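Local coordinates for protein lovastatin nonaketide synthase, polyketide synthase component (Aspergillus terreus, PDB 7CPX) that builds the nonaketide precursor of lovastatin, dihydromonacolin L, by repeated condensation of malonyl units with reduction, dehydration and a single C-methylation, working with the enoyl reductase partner LovC, at residues 1109-1115 with 1141-1147; 496-502 with 529-533; 677-681 with 774-778; 1653-1657 with 1762-1766. The protein carries 2 engineered substitutions. One frame throughout, in Å; residues are numbered along the deposited sequence.

Contact 1: residues 1109-1115 with 1141-1147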
# COMPACT_ATOMS: atom_id res chain seq x y z
N HIS A 1109 14.73 -26.84 32.45
CA HIS A 1109 14.98 -26.29 33.78
C HIS A 1109 14.57 -27.28 34.86
O HIS A 1109 13.46 -27.83 34.83
CB HIS A 1109 14.22 -24.97 33.95
CG HIS A 1109 14.79 -24.08 35.01
ND1 HIS A 1109 16.06 -23.55 34.93
CD2 HIS A 1109 14.27 -23.64 36.17
CE1 HIS A 1109 16.29 -22.81 36.01
NE2 HIS A 1109 15.22 -22.85 36.78
N PRO A 1110 15.45 -27.54 35.84
CA PRO A 1110 15.41 -28.82 36.57
C PRO A 1110 14.13 -29.11 37.33
O PRO A 1110 13.43 -30.08 37.05
CB PRO A 1110 16.58 -28.68 37.54
CG PRO A 1110 16.66 -27.21 37.80
CD PRO A 1110 16.38 -26.58 36.47
N HIS A 1111 13.81 -28.26 38.30
CA HIS A 1111 12.68 -28.47 39.20
C HIS A 1111 11.65 -27.39 38.92
O HIS A 1111 11.95 -26.20 39.06
CB HIS A 1111 13.10 -28.42 40.66
CG HIS A 1111 14.41 -29.07 40.94
ND1 HIS A 1111 14.52 -30.39 41.33
CD2 HIS A 1111 15.67 -28.58 40.91
CE1 HIS A 1111 15.80 -30.68 41.51
NE2 HIS A 1111 16.51 -29.60 41.26
N MET A 1112 10.45 -27.80 38.53
CA MET A 1112 9.39 -26.85 38.23
C MET A 1112 8.09 -27.49 38.71
O MET A 1112 7.70 -28.55 38.21
CB MET A 1112 9.35 -26.53 36.74
CG MET A 1112 10.72 -26.44 36.09
SD MET A 1112 10.65 -25.74 34.43
CE MET A 1112 10.73 -23.99 34.81
N ASN A 1113 7.44 -26.85 39.67
CA ASN A 1113 6.16 -27.33 40.14
C ASN A 1113 5.20 -27.47 38.97
O ASN A 1113 5.10 -26.57 38.12
CB ASN A 1113 5.58 -26.37 41.18
CG ASN A 1113 6.44 -26.28 42.43
OD1 ASN A 1113 6.19 -26.97 43.42
ND2 ASN A 1113 7.47 -25.44 42.38
N ARG A 1114 4.53 -28.61 38.90
CA ARG A 1114 3.65 -28.94 37.79
C ARG A 1114 2.43 -28.02 37.79
O ARG A 1114 1.52 -28.19 38.60
CB ARG A 1114 3.22 -30.40 37.86
CG ARG A 1114 2.42 -30.88 36.66
CD ARG A 1114 1.77 -32.22 36.93
NE ARG A 1114 0.81 -32.14 38.03
CZ ARG A 1114 -0.45 -31.73 37.90
NH1 ARG A 1114 -0.94 -31.37 36.73
NH2 ARG A 1114 -1.23 -31.69 38.97
N VAL A 1115 2.42 -27.05 36.88
CA VAL A 1115 1.32 -26.11 36.79
C VAL A 1115 0.08 -26.84 36.30
O VAL A 1115 0.06 -27.40 35.20
CB VAL A 1115 1.67 -24.95 35.85
CG1 VAL A 1115 0.45 -24.09 35.60
CG2 VAL A 1115 2.82 -24.13 36.43
N MET A 1141 2.57 -27.81 31.60
CA MET A 1141 3.55 -26.80 31.96
C MET A 1141 3.99 -27.02 33.40
O MET A 1141 3.29 -27.63 34.20
CB MET A 1141 2.98 -25.38 31.79
CG MET A 1141 3.98 -24.28 32.07
SD MET A 1141 3.41 -22.65 31.56
CE MET A 1141 1.96 -22.45 32.59
N GLN A 1142 5.18 -26.51 33.70
CA GLN A 1142 5.73 -26.57 35.05
C GLN A 1142 6.67 -25.40 35.23
O GLN A 1142 7.49 -25.12 34.36
CB GLN A 1142 6.45 -27.90 35.28
CG GLN A 1142 7.50 -28.25 34.24
CD GLN A 1142 6.97 -29.15 33.15
OE1 GLN A 1142 5.97 -28.84 32.50
NE2 GLN A 1142 7.63 -30.28 32.95
N ARG A 1143 6.55 -24.72 36.37
CA ARG A 1143 7.22 -23.44 36.58
C ARG A 1143 8.03 -23.44 37.88
O ARG A 1143 7.65 -24.10 38.85
CB ARG A 1143 6.22 -22.28 36.64
CG ARG A 1143 5.36 -22.27 37.89
CD ARG A 1143 4.56 -20.99 38.00
NE ARG A 1143 5.41 -19.81 38.00
CZ ARG A 1143 6.12 -19.41 39.05
NH1 ARG A 1143 6.11 -20.08 40.19
NH2 ARG A 1143 6.87 -18.32 38.94
N ALA A 1144 9.12 -22.68 37.87
CA ALA A 1144 9.90 -22.43 39.08
C ALA A 1144 11.03 -21.48 38.74
O ALA A 1144 11.40 -21.33 37.57
CB ALA A 1144 10.45 -23.72 39.68
N ASP A 1145 11.59 -20.86 39.77
CA ASP A 1145 12.76 -20.00 39.64
C ASP A 1145 12.55 -18.94 38.56
O ASP A 1145 13.42 -18.68 37.73
CB ASP A 1145 14.01 -20.83 39.34
CG ASP A 1145 14.30 -21.85 40.42
OD1 ASP A 1145 13.55 -21.89 41.42
OD2 ASP A 1145 15.27 -22.62 40.27
N LEU A 1146 11.36 -18.33 38.56
CA LEU A 1146 11.01 -17.33 37.56
C LEU A 1146 11.16 -17.89 36.15
O LEU A 1146 11.64 -17.22 35.24
CB LEU A 1146 11.86 -16.07 37.74
CG LEU A 1146 11.41 -14.82 36.97
CD1 LEU A 1146 9.98 -14.47 37.32
CD2 LEU A 1146 12.33 -13.65 37.26
N ARG A 1147 10.75 -19.15 35.98
CA ARG A 1147 10.92 -19.84 34.72
C ARG A 1147 9.78 -20.84 34.56
O ARG A 1147 9.14 -21.24 35.53
CB ARG A 1147 12.27 -20.56 34.66
CG ARG A 1147 13.15 -20.13 33.51
CD ARG A 1147 14.59 -20.56 33.72
NE ARG A 1147 15.31 -19.64 34.59
CZ ARG A 1147 16.63 -19.64 34.75
NH1 ARG A 1147 17.40 -20.51 34.11
NH2 ARG A 1147 17.18 -18.75 35.56

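Contact 2: residues 496-502 with 529-533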
# COMPACT_ATOMS: atom_id res chain seq x y z
N LEU A 496 -18.91 -26.50 -47.96
CA LEU A 496 -19.31 -27.24 -49.15
C LEU A 496 -18.83 -28.68 -49.09
O LEU A 496 -19.56 -29.61 -49.45
CB LEU A 496 -18.75 -26.55 -50.39
CG LEU A 496 -19.40 -25.22 -50.75
CD1 LEU A 496 -18.47 -24.37 -51.59
CD2 LEU A 496 -20.71 -25.46 -51.49
N GLN A 497 -17.59 -28.89 -48.62
CA GLN A 497 -17.10 -30.25 -48.45
C GLN A 497 -17.96 -31.01 -47.44
O GLN A 497 -18.24 -32.20 -47.62
CB GLN A 497 -15.64 -30.23 -48.00
CG GLN A 497 -14.68 -29.69 -49.05
CD GLN A 497 -13.28 -29.51 -48.51
OE1 GLN A 497 -13.02 -29.69 -47.32
NE2 GLN A 497 -12.35 -29.15 -49.39
N SER A 498 -18.38 -30.33 -46.37
CA SER A 498 -19.19 -30.97 -45.34
C SER A 498 -20.64 -31.14 -45.76
O SER A 498 -21.30 -32.09 -45.32
CB SER A 498 -19.12 -30.15 -44.04
OG SER A 498 -17.78 -29.98 -43.62
N HIS A 499 -21.15 -30.25 -46.61
CA HIS A 499 -22.56 -30.26 -47.01
C HIS A 499 -22.67 -30.21 -48.53
O HIS A 499 -23.17 -29.24 -49.10
CB HIS A 499 -23.31 -29.09 -46.38
CG HIS A 499 -23.32 -29.10 -44.88
ND1 HIS A 499 -24.17 -29.90 -44.15
CD2 HIS A 499 -22.58 -28.42 -43.98
CE1 HIS A 499 -23.95 -29.71 -42.86
NE2 HIS A 499 -22.99 -28.81 -42.73
N PRO A 500 -22.19 -31.25 -49.22
CA PRO A 500 -22.45 -31.34 -50.66
C PRO A 500 -23.92 -31.52 -51.00
O PRO A 500 -24.32 -31.24 -52.13
CB PRO A 500 -21.62 -32.56 -51.09
CG PRO A 500 -21.52 -33.39 -49.85
CD PRO A 500 -21.46 -32.42 -48.71
N GLU A 501 -24.73 -31.97 -50.04
CA GLU A 501 -26.15 -32.21 -50.30
C GLU A 501 -26.91 -30.91 -50.53
O GLU A 501 -27.92 -30.91 -51.24
CB GLU A 501 -26.77 -32.98 -49.14
CG GLU A 501 -26.74 -32.22 -47.82
CD GLU A 501 -27.08 -33.10 -46.63
OE1 GLU A 501 -27.36 -34.30 -46.84
OE2 GLU A 501 -27.05 -32.59 -45.49
N ILE A 502 -26.44 -29.81 -49.95
CA ILE A 502 -27.16 -28.55 -50.04
C ILE A 502 -27.19 -28.08 -51.49
O ILE A 502 -26.16 -28.07 -52.18
CB ILE A 502 -26.53 -27.50 -49.12
CG1 ILE A 502 -26.79 -27.87 -47.66
CG2 ILE A 502 -27.07 -26.11 -49.44
CD1 ILE A 502 -26.01 -27.05 -46.66
N HIS A 529 -21.15 -28.39 -57.49
CA HIS A 529 -20.41 -28.34 -56.23
C HIS A 529 -18.91 -28.50 -56.46
O HIS A 529 -18.11 -27.79 -55.85
CB HIS A 529 -20.93 -29.42 -55.28
CG HIS A 529 -22.31 -29.17 -54.77
ND1 HIS A 529 -23.43 -29.75 -55.32
CD2 HIS A 529 -22.75 -28.39 -53.75
CE1 HIS A 529 -24.50 -29.34 -54.67
NE2 HIS A 529 -24.12 -28.51 -53.71
N GLU A 530 -18.51 -29.44 -57.32
CA GLU A 530 -17.09 -29.61 -57.59
C GLU A 530 -16.50 -28.38 -58.26
O GLU A 530 -15.41 -27.93 -57.89
CB GLU A 530 -16.87 -30.85 -58.47
CG GLU A 530 -17.32 -32.15 -57.82
CD GLU A 530 -17.04 -33.35 -58.70
OE1 GLU A 530 -16.48 -33.18 -59.80
OE2 GLU A 530 -17.39 -34.48 -58.28
N THR A 531 -17.21 -27.82 -59.24
CA THR A 531 -16.71 -26.64 -59.93
C THR A 531 -16.57 -25.46 -58.97
O THR A 531 -15.56 -24.75 -58.98
CB THR A 531 -17.65 -26.27 -61.08
OG1 THR A 531 -17.96 -27.45 -61.84
CG2 THR A 531 -17.00 -25.25 -62.00
N ILE A 532 -17.58 -25.26 -58.12
CA ILE A 532 -17.54 -24.13 -57.20
C ILE A 532 -16.45 -24.34 -56.15
O ILE A 532 -15.78 -23.39 -55.73
CB ILE A 532 -18.92 -23.90 -56.56
CG1 ILE A 532 -19.12 -22.42 -56.23
CG2 ILE A 532 -19.09 -24.73 -55.30
CD1 ILE A 532 -19.34 -21.54 -57.45
N ARG A 533 -16.26 -25.58 -55.70
CA ARG A 533 -15.19 -25.86 -54.75
C ARG A 533 -13.82 -25.58 -55.36
O ARG A 533 -12.95 -24.98 -54.71
CB ARG A 533 -15.26 -27.31 -54.26
CG ARG A 533 -16.33 -27.56 -53.21
CD ARG A 533 -16.01 -28.79 -52.38
NE ARG A 533 -15.96 -30.00 -53.20
CZ ARG A 533 -16.98 -30.82 -53.41
NH1 ARG A 533 -18.17 -30.59 -52.88
NH2 ARG A 533 -16.80 -31.90 -54.16

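Contact 3: residues 677-681 with 774-778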
# COMPACT_ATOMS: atom_id res chain seq x y z
N ILE A 677 -34.86 -11.74 -88.14
CA ILE A 677 -34.08 -10.92 -89.07
C ILE A 677 -32.67 -11.47 -89.19
O ILE A 677 -32.07 -11.44 -90.28
CB ILE A 677 -34.08 -9.45 -88.60
CG1 ILE A 677 -35.47 -8.85 -88.77
CG2 ILE A 677 -33.04 -8.66 -89.38
CD1 ILE A 677 -35.66 -7.52 -88.07
N ALA A 678 -32.09 -11.96 -88.09
CA ALA A 678 -30.76 -12.54 -88.17
C ALA A 678 -30.75 -13.77 -89.07
O ALA A 678 -29.86 -13.92 -89.92
CB ALA A 678 -30.27 -12.91 -86.77
N TYR A 679 -31.74 -14.64 -88.92
CA TYR A 679 -31.83 -15.81 -89.79
C TYR A 679 -32.04 -15.40 -91.24
O TYR A 679 -31.43 -15.98 -92.15
CB TYR A 679 -32.96 -16.73 -89.33
CG TYR A 679 -32.56 -17.69 -88.23
CD1 TYR A 679 -31.69 -18.74 -88.48
CD2 TYR A 679 -33.08 -17.56 -86.95
CE1 TYR A 679 -31.33 -19.63 -87.48
CE2 TYR A 679 -32.72 -18.44 -85.94
CZ TYR A 679 -31.85 -19.47 -86.21
OH TYR A 679 -31.49 -20.35 -85.22
N LEU A 680 -32.89 -14.40 -91.48
CA LEU A 680 -33.12 -13.93 -92.84
C LEU A 680 -31.84 -13.39 -93.47
O LEU A 680 -31.53 -13.69 -94.62
CB LEU A 680 -34.21 -12.86 -92.84
CG LEU A 680 -34.67 -12.33 -94.20
CD1 LEU A 680 -35.48 -13.38 -94.95
CD2 LEU A 680 -35.46 -11.05 -94.03
N ARG A 681 -31.09 -12.60 -92.71
CA ARG A 681 -29.83 -12.06 -93.21
C ARG A 681 -28.80 -13.16 -93.43
O ARG A 681 -27.93 -13.03 -94.30
CB ARG A 681 -29.29 -11.00 -92.24
CG ARG A 681 -27.95 -10.40 -92.63
CD ARG A 681 -27.96 -9.84 -94.04
NE ARG A 681 -27.33 -10.74 -95.00
CZ ARG A 681 -26.98 -10.41 -96.23
NH1 ARG A 681 -27.18 -9.20 -96.71
NH2 ARG A 681 -26.41 -11.33 -97.01
N TYR A 774 -32.66 -9.54 -99.47
CA TYR A 774 -32.85 -9.70 -98.04
C TYR A 774 -33.72 -8.58 -97.48
O TYR A 774 -34.74 -8.84 -96.83
CB TYR A 774 -31.49 -9.73 -97.34
CG TYR A 774 -31.48 -9.12 -95.96
CD1 TYR A 774 -32.05 -9.78 -94.88
CD2 TYR A 774 -30.90 -7.88 -95.73
CE1 TYR A 774 -32.05 -9.22 -93.61
CE2 TYR A 774 -30.89 -7.31 -94.47
CZ TYR A 774 -31.46 -7.99 -93.42
OH TYR A 774 -31.45 -7.43 -92.16
N MET A 775 -33.35 -7.33 -97.76
CA MET A 775 -34.18 -6.21 -97.33
C MET A 775 -35.59 -6.33 -97.90
O MET A 775 -36.57 -6.08 -97.20
CB MET A 775 -33.54 -4.89 -97.74
CG MET A 775 -34.20 -3.66 -97.12
SD MET A 775 -33.52 -2.11 -97.74
CE MET A 775 -34.09 -2.14 -99.44
N GLN A 776 -35.70 -6.72 -99.18
CA GLN A 776 -37.01 -6.90 -99.77
C GLN A 776 -37.84 -7.90 -98.97
O GLN A 776 -39.06 -7.75 -98.85
CB GLN A 776 -36.88 -7.36 -101.22
CG GLN A 776 -36.29 -6.31 -102.15
CD GLN A 776 -36.05 -6.83 -103.55
OE1 GLN A 776 -36.33 -8.00 -103.84
NE2 GLN A 776 -35.54 -5.98 -104.42
N ALA A 777 -37.19 -8.94 -98.42
CA ALA A 777 -37.90 -9.86 -97.54
C ALA A 777 -38.15 -9.23 -96.18
O ALA A 777 -39.23 -9.40 -95.60
CB ALA A 777 -37.11 -11.16 -97.40
N LEU A 778 -37.17 -8.48 -95.66
CA LEU A 778 -37.32 -7.89 -94.34
C LEU A 778 -38.47 -6.90 -94.30
O LEU A 778 -39.07 -6.68 -93.23
CB LEU A 778 -36.02 -7.21 -93.92
CG LEU A 778 -35.91 -6.83 -92.44
CD1 LEU A 778 -34.49 -7.04 -91.95
CD2 LEU A 778 -36.34 -5.39 -92.22

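Contact 4: residues 1653-1657 with 1762-1766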
# COMPACT_ATOMS: atom_id res chain seq x y z
N GLN A 1653 4.43 -14.39 92.61
CA GLN A 1653 3.60 -13.41 91.91
C GLN A 1653 2.28 -14.04 91.48
O GLN A 1653 1.22 -13.40 91.55
CB GLN A 1653 4.35 -12.84 90.71
CG GLN A 1653 5.28 -11.69 91.06
CD GLN A 1653 4.54 -10.46 91.53
OE1 GLN A 1653 3.36 -10.28 91.22
NE2 GLN A 1653 5.22 -9.61 92.28
N SER A 1654 2.33 -15.29 91.02
CA SER A 1654 1.10 -15.99 90.68
C SER A 1654 0.22 -16.19 91.92
O SER A 1654 -1.00 -16.08 91.84
CB SER A 1654 1.42 -17.33 90.03
OG SER A 1654 2.26 -17.16 88.90
N GLN A 1655 0.84 -16.48 93.07
CA GLN A 1655 0.07 -16.59 94.31
C GLN A 1655 -0.61 -15.27 94.64
O GLN A 1655 -1.79 -15.23 95.01
CB GLN A 1655 0.99 -17.02 95.45
CG GLN A 1655 1.65 -18.38 95.27
CD GLN A 1655 2.76 -18.62 96.26
OE1 GLN A 1655 2.82 -17.99 97.32
NE2 GLN A 1655 3.66 -19.55 95.93
N ARG A 1656 0.14 -14.17 94.52
CA ARG A 1656 -0.43 -12.85 94.80
C ARG A 1656 -1.60 -12.56 93.87
O ARG A 1656 -2.64 -12.05 94.30
CB ARG A 1656 0.65 -11.78 94.67
CG ARG A 1656 0.16 -10.36 94.93
CD ARG A 1656 1.13 -9.33 94.39
NE ARG A 1656 1.28 -9.43 92.94
CZ ARG A 1656 0.42 -8.95 92.06
NH1 ARG A 1656 -0.68 -8.32 92.43
NH2 ARG A 1656 0.67 -9.09 90.76
N LEU A 1657 -1.44 -12.87 92.58
CA LEU A 1657 -2.50 -12.59 91.63
C LEU A 1657 -3.71 -13.48 91.86
O LEU A 1657 -4.84 -13.05 91.67
CB LEU A 1657 -1.97 -12.74 90.20
CG LEU A 1657 -2.90 -12.30 89.07
CD1 LEU A 1657 -3.59 -10.98 89.38
CD2 LEU A 1657 -2.11 -12.17 87.78
N ASP A 1762 3.91 -7.23 80.78
CA ASP A 1762 5.35 -7.02 80.79
C ASP A 1762 5.94 -7.19 82.18
O ASP A 1762 7.11 -7.59 82.31
CB ASP A 1762 5.68 -5.62 80.25
CG ASP A 1762 5.00 -4.52 81.03
OD1 ASP A 1762 4.21 -4.84 81.95
OD2 ASP A 1762 5.24 -3.34 80.73
N ALA A 1763 5.17 -6.91 83.22
CA ALA A 1763 5.61 -7.11 84.60
C ALA A 1763 4.38 -7.43 85.44
O ALA A 1763 3.51 -6.58 85.61
CB ALA A 1763 6.34 -5.88 85.13
N VAL A 1764 4.32 -8.66 85.96
CA VAL A 1764 3.14 -9.09 86.71
C VAL A 1764 2.94 -8.24 87.95
O VAL A 1764 1.80 -7.98 88.36
CB VAL A 1764 3.26 -10.59 87.06
CG1 VAL A 1764 2.12 -11.00 87.98
CG2 VAL A 1764 3.25 -11.43 85.80
N GLU A 1765 4.03 -7.80 88.58
CA GLU A 1765 3.91 -7.01 89.80
C GLU A 1765 3.15 -5.71 89.57
O GLU A 1765 2.66 -5.12 90.54
CB GLU A 1765 5.30 -6.70 90.37
CG GLU A 1765 6.25 -6.00 89.41
CD GLU A 1765 7.06 -6.97 88.56
OE1 GLU A 1765 6.68 -8.16 88.49
OE2 GLU A 1765 8.08 -6.55 87.98
N THR A 1766 3.03 -5.25 88.33
CA THR A 1766 2.34 -4.02 88.00
C THR A 1766 0.92 -4.25 87.52
O THR A 1766 0.27 -3.31 87.05
CB THR A 1766 3.12 -3.24 86.93
OG1 THR A 1766 3.01 -3.92 85.67
CG2 THR A 1766 4.59 -3.13 87.32

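Contact 1: residues 1109-1115 with 1141-1147
Strand 1113-1115 lies antiparallel to strand 1141-1144, and backbone groups do most of the pairing. R1143 N donates to N1113 O at 2.9 Å with good geometry; the return bond, N1113 N to R1143 O at 2.9 Å, is bent and weak, as is V1115 N to M1141 O at 2.9 Å. N1113 O also receives a CA-H...O contact from Q1142 CA at 3.1 Å. A1144 and R1147 exchange backbone bonds across the tight turn at D1145-L1146: A1144 N to R1147 O at 2.7 Å, and R1147 N to A1144 O at 2.8 Å, weak. R1143 NH2 bonds to A1183 O, N1113 ND2 weakly to D2167, and D1145 OD2 weakly to W2197. R1147 CD lies over one face of the H1109 ring, 3.6 Å from its centroid, in a CH-pi contact. V1115 CG1 meets M1141 CE at 3.7 Å. Strand 1113-1115 thus forms, within this chain, the outer edge of the dehydratase sheet, in the probable C-terminal half of its double hotdog fold.

Contact 2: residues 496-502 with 529-533
One side-chain hydrogen bond joins these segments. H529, in the first turn of helix 529-542, donates from NE2 to the backbone carbonyl I502 O at 2.6 Å, tying that helix to the loop that follows helix 482-498. P500 O comes within 3.2 Å of the same H529 NE2, but over the face of the imidazole and at a poor angle, so the in-plane I502 O is the partner. Apolar packing lies beside this bond. L496 CD1 lies 3.8 Å from I532 CG2, and L496 CD2 4.2 Å from H529 CD2 at the ring edge. L475 of strand 475-479 touches both L496 and I532. A third group of contacts belongs to the R533 side chain, whose aliphatic part serves as a packing surface: R533 CG lies 3.9 Å from L496 CB, and R533 CD lies 3.7 Å from Q497 CG. Its guanidinium stays close to the end of the first helix, with R533 NH1 3.8 Å from L496 O and 4.4 Å from P500 CB. H499 leaves helical geometry, and the chain turns through P500 to present I502 O to the histidine. The start of helix 529-542 packs here against the C-terminal end of helix 482-498 and the loop after it; 496-502 falls in the ketoacyl-synthase C-terminal extension, and the contact is probably part of the alpha/beta linker subdomain that joins ketosynthase and acyltransferase in related synthases.

Contact 3: residues 677-681 with 774-778
Two nearly antiparallel helices of the malonyl-CoA:ACP transacylase domain, 671-682 and 768-780, pack here, their short segments running at 152° with axes 10.1 Å apart. The spacing leaves room for large side chains between the backbones. L680 is the main bump from the first helix: it enters the hollow between Y774, A777 and L778, with L680 CG 3.7 Å from Y774 CD1, L680 CD1 3.7 Å from A777 CB and L680 CD2 3.9 Å from L778 CB. The small A777 leaves space for the leucine, and L680 CD2 also lies 3.6 Å from Y774 O and 3.5 Å from L778 N. In the other direction Y774 projects toward the first helix and covers the surface made by I677, L680 and R681. Its ring edge meets L680, while R681 crosses one ring face. At the I677 end, I677 CG2 touches L778 CD1 at 3.4 Å and Y774 OH at 3.4 Å. W818 of helix 815-820 packs on both I677 and L778, and its backbone O accepts a weak hydrogen bond from Y774 OH. R681 joins in mainly through its aliphatic chain, since its charge is too distant for more than a weak cation-pi attraction: R681 CD sits 3.8 Å from the Y774 ring centroid, 7° off the ring normal.

Contact 4: residues 1653-1657 with 1762-1766
V1764 and Q1653 lose the most surface in this contact, followed by E1765. V1764 is the residue of the loop after strand 1755-1761 that points at helix 1652-1664, placing V1764 CG1 3.5 Å from Q1653 OE1 and, more loosely, 4.4 Å from L1657 CD2. L1697 touches both V1764 and L1657, continuing the apolar side of the contact into a neighbouring loop. Q1653 folds its side chain over the helix surface, where its OE1 accepts from R1656 NE at 2.8 Å and from R1656 NH2 at 3.0 Å. These bonds hold the two side chains together. E1765 adds its aliphatic part, with E1765 CB 3.5 Å from Q1653 NE2. The loop is shaped by a type I turn from A1763 to T1766, closed by T1766 N to A1763 O at 3.1 Å and by T1766 OG1 to the same A1763 O at 2.7 Å. R1656 NH2 also approaches V1764 O at 2.9 Å, though the angle is too poor for a hydrogen bond, and R1656 NH1 makes a salt bridge with D1660 of its own helix. None of these polar bonds joins the two segments, so van der Waals packing and that approach hold them.

Overall arrangement
Along the chain the contacts follow one another without nesting, in the order 2, 3, 1, 4. Contacts 2 and 3 lie on the same side of the chain's centre, their centres about 48 Å apart: contact 2 at helices 482-498 and 529-542, contact 3 within the transacylase domain. Contacts 1 and 4 are likewise on a common side, their centres about 55 Å apart, in the 13-strand dehydratase sheet and beside the mixed sheet containing strand 1755-1761. Contacts 3 and 4, the most widely separated, have centres about 187 Å apart. None touches another or shares a sheet, so each belongs to a different part of a long, multidomain synthase whose successive steps are housed in separate domains.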